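Local coordinates for protein bifunctional enzyme IspD/IspF (Campylobacter jejuni, PDB 1W55) that catalyses two steps of isoprenoid precursor synthesis, transferring CMP from CTP to methylerythritol phosphate and later cyclising the phosphorylated product with release of CMP, at residues R16-T19 with K20-Q24; F25-G29 with N30-W34. One frame throughout, in Å; residues are numbered along the deposited sequence.

In the fold
Leaving strand 4-9, the chain runs through a loop that first folds back on itself in interaction 1, where residues 16-19 meet 20-24, and then enters interaction 2, the small hairpin of 25-29 with 30-34. The two contacts follow in series, neither nesting nor crossing, their centres about 13 Å apart. They touch at the seam: Trp34 N lies 3.1 Å from Gln24 O, a probable hydrogen bond, and Val21 CG1 packs on Leu26 CD2. Interaction 1 closes a tight turn within the loop that carries two predicted transition-state stabilisers of the cytidylyltransferase, Arg16 and Lys23; interaction 2 turns the chain into helix 33-42.

Interaction 1. Residues R16-T19 with K20-Q24; sequences RFNT and KVKKQ
One water joins the two limbs of this turn: Asn18 ND2 donates to it over a short 2.5 Å, and it donates in turn to Lys20 O at 3.1 Å. The bridge links the Asn18 amide to the returning chain, where ND2 also meets Lys22 CG at 3.7 Å. Phe17 provides the apolar part of the contact. With its CG anti to the backbone N (chi1 170°), the ring is carried toward the 20-24 limb, and Lys23 CB settles over one face in a CH-pi contact, 4.0 Å from the ring centroid and offset toward the rim. Val21 O approaches the same ring in its plane, 3.8 Å from Phe17 CE2. Thr19 and Val21 lie side by side and point the same way, with Thr19 OG1 3.6 Å from Val21 CG1; this hydroxyl is buried without a polar partner in the model. Beyond the Phe17 face the Lys23 chain bends at its last two torsions, and its side chain comes within about 5 Å of bound cytidine monophosphate, consistent with its predicted role as a transition-state stabiliser. The turn belongs to the loop between strands 4-9 and 27-28; Gln24 NE2 hydrogen-bonds to Ala10 O just past the first of these, while Lys20 rests on helix 282-295 of the cyclodiphosphate synthase region.

Interaction 2. Residues F25-G29 with N30-W34; sequences FLRLG and NDPLW
The Phe25 and Trp34 rings meet rim to rim with their planes nearly perpendicular, at 89°, and neither lies over the face of the other. Phe25 CE2 comes 3.6 Å from Trp34 NE1, which sits near the plane of the phenyl ring, at its edge; Pro32 CB lies farther along the same edge. A first torsion of 68°, setting CG between the backbone N and carbonyl carbon, swings the Trp34 indole back toward Phe25. Ring carbons of Pro32 lie over one face of the Arg27 guanidinium, offset toward its rim. In the conformer described, NH1 donates in the guanidinium plane to Phe25 O at 3.1 Å, with weaker bonds from the group to Ile296 and Tyr59, while the arginine stem runs over the proline, CD standing 3.9 Å from Pro32 CA.

Arg27 and Pro32 form the non-hydrogen-bonded pair of a two-residue-per-strand beta hairpin, closed by a type II' turn from Leu28 to Asp31 with Gly29 at positive phi. Its hydrogen-bonded pair is Leu28 with Asp31: Leu28 N reaches Asp31 O at 2.8 Å in a nearly straight bond, whereas Asp31 N meets Leu28 O at 3.1 Å from above the carbonyl plane. The ladder fades after Pro32, the N-cap of helix 33-42, where Leu33 N makes a weak bond to Leu26 O.

On the face bearing Leu28 and Asp31, Leu28 CD1 packs against Leu33 CG at 4.3 Å, and the Asp31 carboxylate forms a salt bridge with Lys39 of helix 33-42. Asn30 at the tip of the turn hydrogen-bonds to Ser207, and at the other end the Phe25 ring makes an edge-to-face contact with Tyr59 of helix 57-61.

Interaction 1. Residues R16-T19 with K20-Q24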
loop_
_atom_site.group_PDB
_atom_site.type_symbol
_atom_site.label_atom_id
_atom_site.label_comp_id
_atom_site.label_asym_id
_atom_site.label_seq_id
_atom_site.Cartn_x
_atom_site.Cartn_y
_atom_site.Cartn_z
ATOM N N ARG A 16 35.906 -1.438 -1.316
ATOM C CA ARG A 16 35.153 -2.136 -0.276
ATOM C C ARG A 16 33.717 -2.433 -0.724
ATOM O O ARG A 16 33.212 -3.542 -0.543
ATOM C CB ARG A 16 35.159 -1.318 1.021
ATOM C CG ARG A 16 35.176 -2.152 2.297
ATOM C CD ARG A 16 36.441 -2.008 3.135
ATOM N NE ARG A 16 36.611 -0.654 3.663
ATOM N N PHE A 17 33.078 -1.434 -1.323
ATOM C CA PHE A 17 31.722 -1.566 -1.835
ATOM C C PHE A 17 31.790 -2.129 -3.232
ATOM O O PHE A 17 31.075 -3.070 -3.591
ATOM C CB PHE A 17 31.062 -0.175 -1.895
ATOM C CG PHE A 17 29.744 -0.141 -2.622
ATOM C CD1 PHE A 17 28.554 -0.347 -1.934
ATOM C CD2 PHE A 17 29.692 0.124 -3.989
ATOM C CE1 PHE A 17 27.338 -0.305 -2.593
ATOM C CE2 PHE A 17 28.473 0.165 -4.664
ATOM C CZ PHE A 17 27.296 -0.050 -3.965
ATOM N N ASN A 18 32.693 -1.537 -4.004
ATOM C CA ASN A 18 32.555 -1.471 -5.441
ATOM C C ASN A 18 32.263 -2.769 -6.165
ATOM O O ASN A 18 33.003 -3.751 -6.085
ATOM C CB ASN A 18 33.738 -0.727 -6.070
ATOM C CG ASN A 18 33.480 0.771 -6.216
ATOM O OD1 ASN A 18 32.773 1.385 -5.401
ATOM N ND2 ASN A 18 34.071 1.370 -7.251
ATOM N N THR A 19 31.130 -2.760 -6.845
ATOM C CA THR A 19 30.952 -3.590 -8.010
ATOM C C THR A 19 31.769 -2.852 -9.078
ATOM O O THR A 19 32.859 -2.353 -8.773
ATOM C CB THR A 19 29.472 -3.667 -8.335
ATOM O OG1 THR A 19 28.761 -2.768 -7.471
ATOM C CG2 THR A 19 28.932 -5.035 -7.922
ATOM N N LYS A 20 31.287 -2.763 -10.311
ATOM C CA LYS A 20 31.953 -1.862 -11.246
ATOM C C LYS A 20 31.477 -0.429 -11.003
ATOM O O LYS A 20 32.179 0.522 -11.325
ATOM C CB LYS A 20 31.758 -2.288 -12.703
ATOM C CG LYS A 20 32.804 -1.682 -13.676
ATOM C CD LYS A 20 34.083 -2.534 -13.757
ATOM C CE LYS A 20 35.335 -1.652 -13.827
ATOM N NZ LYS A 20 36.604 -2.437 -13.713
ATOM N N VAL A 21 30.299 -0.284 -10.403
ATOM C CA VAL A 21 29.744 1.038 -10.133
ATOM C C VAL A 21 30.306 1.700 -8.864
ATOM O O VAL A 21 30.362 1.088 -7.795
ATOM C CB VAL A 21 28.176 1.048 -10.156
ATOM C CG1 VAL A 21 27.598 0.217 -9.037
ATOM C CG2 VAL A 21 27.647 2.490 -10.095
ATOM N N LYS A 22 30.735 2.949 -9.010
ATOM C CA LYS A 22 31.124 3.780 -7.876
ATOM C C LYS A 22 29.889 4.241 -7.110
ATOM O O LYS A 22 28.900 4.721 -7.699
ATOM C CB LYS A 22 31.922 4.984 -8.344
ATOM C CG LYS A 22 33.316 4.637 -8.858
ATOM C CD LYS A 22 33.996 5.873 -9.430
ATOM C CE LYS A 22 35.231 5.505 -10.261
ATOM N NZ LYS A 22 35.783 6.691 -10.999
ATOM N N LYS A 23 29.953 4.102 -5.790
ATOM C CA LYS A 23 28.790 4.348 -4.948
ATOM C C LYS A 23 28.255 5.779 -5.024
ATOM O O LYS A 23 27.062 6.001 -4.840
ATOM C CB LYS A 23 29.034 3.879 -3.510
ATOM C CG LYS A 23 29.801 4.848 -2.617
ATOM C CD LYS A 23 29.659 4.407 -1.169
ATOM C CE LYS A 23 30.932 3.783 -0.671
ATOM N NZ LYS A 23 31.694 4.795 0.104
ATOM N N GLN A 24 29.118 6.739 -5.333
ATOM C CA GLN A 24 28.678 8.132 -5.419
ATOM C C GLN A 24 27.793 8.406 -6.640
ATOM O O GLN A 24 27.083 9.420 -6.664
ATOM C CB GLN A 24 29.847 9.123 -5.350
ATOM C CG GLN A 24 31.127 8.680 -6.029
ATOM C CD GLN A 24 32.040 7.892 -5.100
ATOM O OE1 GLN A 24 32.074 6.661 -5.164
ATOM N NE2 GLN A 24 32.785 8.599 -4.241
HETATM O O HOH W 1 34.711 0.704 -9.594
#

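Interaction 2. Residues F25-G29 with N30-W34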
loop_
_atom_site.group_PDB
_atom_site.type_symbol
_atom_site.label_atom_id
_atom_site.label_comp_id
_atom_site.label_asym_id
_atom_site.label_seq_id
_atom_site.Cartn_x
_atom_site.Cartn_y
_atom_site.Cartn_z
ATOM N N PHE A 25 27.823 7.486 -7.618
ATOM C CA PHE A 25 27.031 7.602 -8.839
ATOM C C PHE A 25 25.849 6.630 -8.970
ATOM O O PHE A 25 25.244 6.558 -10.034
ATOM C CB PHE A 25 27.930 7.532 -10.088
ATOM C CG PHE A 25 29.068 8.507 -10.058
ATOM C CD1 PHE A 25 30.379 8.063 -10.149
ATOM C CD2 PHE A 25 28.834 9.861 -9.895
ATOM C CE1 PHE A 25 31.441 8.954 -10.090
ATOM C CE2 PHE A 25 29.887 10.769 -9.834
ATOM C CZ PHE A 25 31.190 10.315 -9.936
ATOM N N LEU A 26 25.526 5.883 -7.919
ATOM C CA LEU A 26 24.247 5.164 -7.867
ATOM C C LEU A 26 23.118 6.164 -7.961
ATOM O O LEU A 26 23.193 7.234 -7.334
ATOM C CB LEU A 26 24.086 4.401 -6.558
ATOM C CG LEU A 26 25.050 3.257 -6.254
ATOM C CD1 LEU A 26 24.833 2.804 -4.815
ATOM C CD2 LEU A 26 24.872 2.101 -7.244
ATOM N N ARG A 27 22.076 5.838 -8.717
ATOM C CA ARG A 27 20.972 6.772 -8.870
ATOM C C ARG A 27 19.910 6.586 -7.800
ATOM O O ARG A 27 19.428 5.485 -7.573
ATOM C CB ARG A 27 20.363 6.711 -10.286
ATOM C CG ARG A 27 20.734 7.917 -11.163
ATOM C CD ARG A 27 22.252 8.182 -11.245
ATOM N NE ARG A 27 22.620 9.170 -12.254
ATOM C CZ ARG A 27 23.828 9.265 -12.806
ATOM N NH1 ARG A 27 24.796 8.443 -12.436
ATOM N NH2 ARG A 27 24.072 10.193 -13.724
ATOM N N LEU A 28 19.572 7.684 -7.145
ATOM C CA LEU A 28 18.509 7.734 -6.147
ATOM C C LEU A 28 17.506 8.715 -6.719
ATOM O O LEU A 28 17.771 9.919 -6.773
ATOM C CB LEU A 28 19.036 8.242 -4.790
ATOM C CG LEU A 28 20.284 7.586 -4.175
ATOM C CD1 LEU A 28 20.489 8.049 -2.730
ATOM C CD2 LEU A 28 20.261 6.062 -4.251
ATOM N N GLY A 29 16.372 8.205 -7.192
ATOM C CA GLY A 29 15.489 9.023 -8.013
ATOM C C GLY A 29 16.258 9.432 -9.256
ATOM O O GLY A 29 16.879 8.579 -9.893
ATOM N N ASN A 30 16.231 10.728 -9.584
ATOM C CA ASN A 30 16.958 11.266 -10.739
ATOM C C ASN A 30 18.407 11.612 -10.426
ATOM O O ASN A 30 19.175 11.877 -11.348
ATOM C CB ASN A 30 16.283 12.536 -11.295
ATOM C CG ASN A 30 15.265 12.248 -12.429
ATOM O OD1 ASN A 30 15.283 11.189 -13.076
ATOM N ND2 ASN A 30 14.373 13.212 -12.661
ATOM N N ASP A 31 18.782 11.594 -9.146
ATOM C CA ASP A 31 20.050 12.175 -8.730
ATOM C C ASP A 31 21.095 11.126 -8.424
ATOM O O ASP A 31 20.792 10.127 -7.783
ATOM C CB ASP A 31 19.859 13.038 -7.468
ATOM C CG ASP A 31 19.222 14.378 -7.763
ATOM O OD1 ASP A 31 19.308 14.856 -8.913
ATOM O OD2 ASP A 31 18.617 15.038 -6.899
ATOM N N PRO A 32 22.342 11.380 -8.813
ATOM C CA PRO A 32 23.452 10.541 -8.341
ATOM C C PRO A 32 23.521 10.684 -6.818
ATOM O O PRO A 32 23.103 11.715 -6.282
ATOM C CB PRO A 32 24.685 11.140 -9.026
ATOM C CG PRO A 32 24.274 12.518 -9.466
ATOM C CD PRO A 32 22.793 12.500 -9.663
ATOM N N LEU A 33 24.004 9.648 -6.140
ATOM C CA LEU A 33 23.965 9.562 -4.673
ATOM C C LEU A 33 24.589 10.779 -3.993
ATOM O O LEU A 33 24.031 11.280 -3.036
ATOM C CB LEU A 33 24.652 8.267 -4.193
ATOM C CG LEU A 33 24.758 8.026 -2.679
ATOM C CD1 LEU A 33 24.556 6.553 -2.350
ATOM C CD2 LEU A 33 26.076 8.552 -2.086
ATOM N N TRP A 34 25.728 11.251 -4.503
ATOM C CA TRP A 34 26.476 12.358 -3.888
ATOM C C TRP A 34 25.647 13.629 -3.926
ATOM O O TRP A 34 25.657 14.420 -2.988
ATOM C CB TRP A 34 27.844 12.580 -4.578
ATOM C CG TRP A 34 27.742 13.100 -6.010
ATOM C CD1 TRP A 34 27.751 12.355 -7.159
ATOM C CD2 TRP A 34 27.633 14.471 -6.431
ATOM N NE1 TRP A 34 27.651 13.172 -8.259
ATOM C CE2 TRP A 34 27.562 14.475 -7.840
ATOM C CE3 TRP A 34 27.568 15.698 -5.756
ATOM C CZ2 TRP A 34 27.420 15.651 -8.582
ATOM C CZ3 TRP A 34 27.428 16.867 -6.493
ATOM C CH2 TRP A 34 27.353 16.837 -7.892
#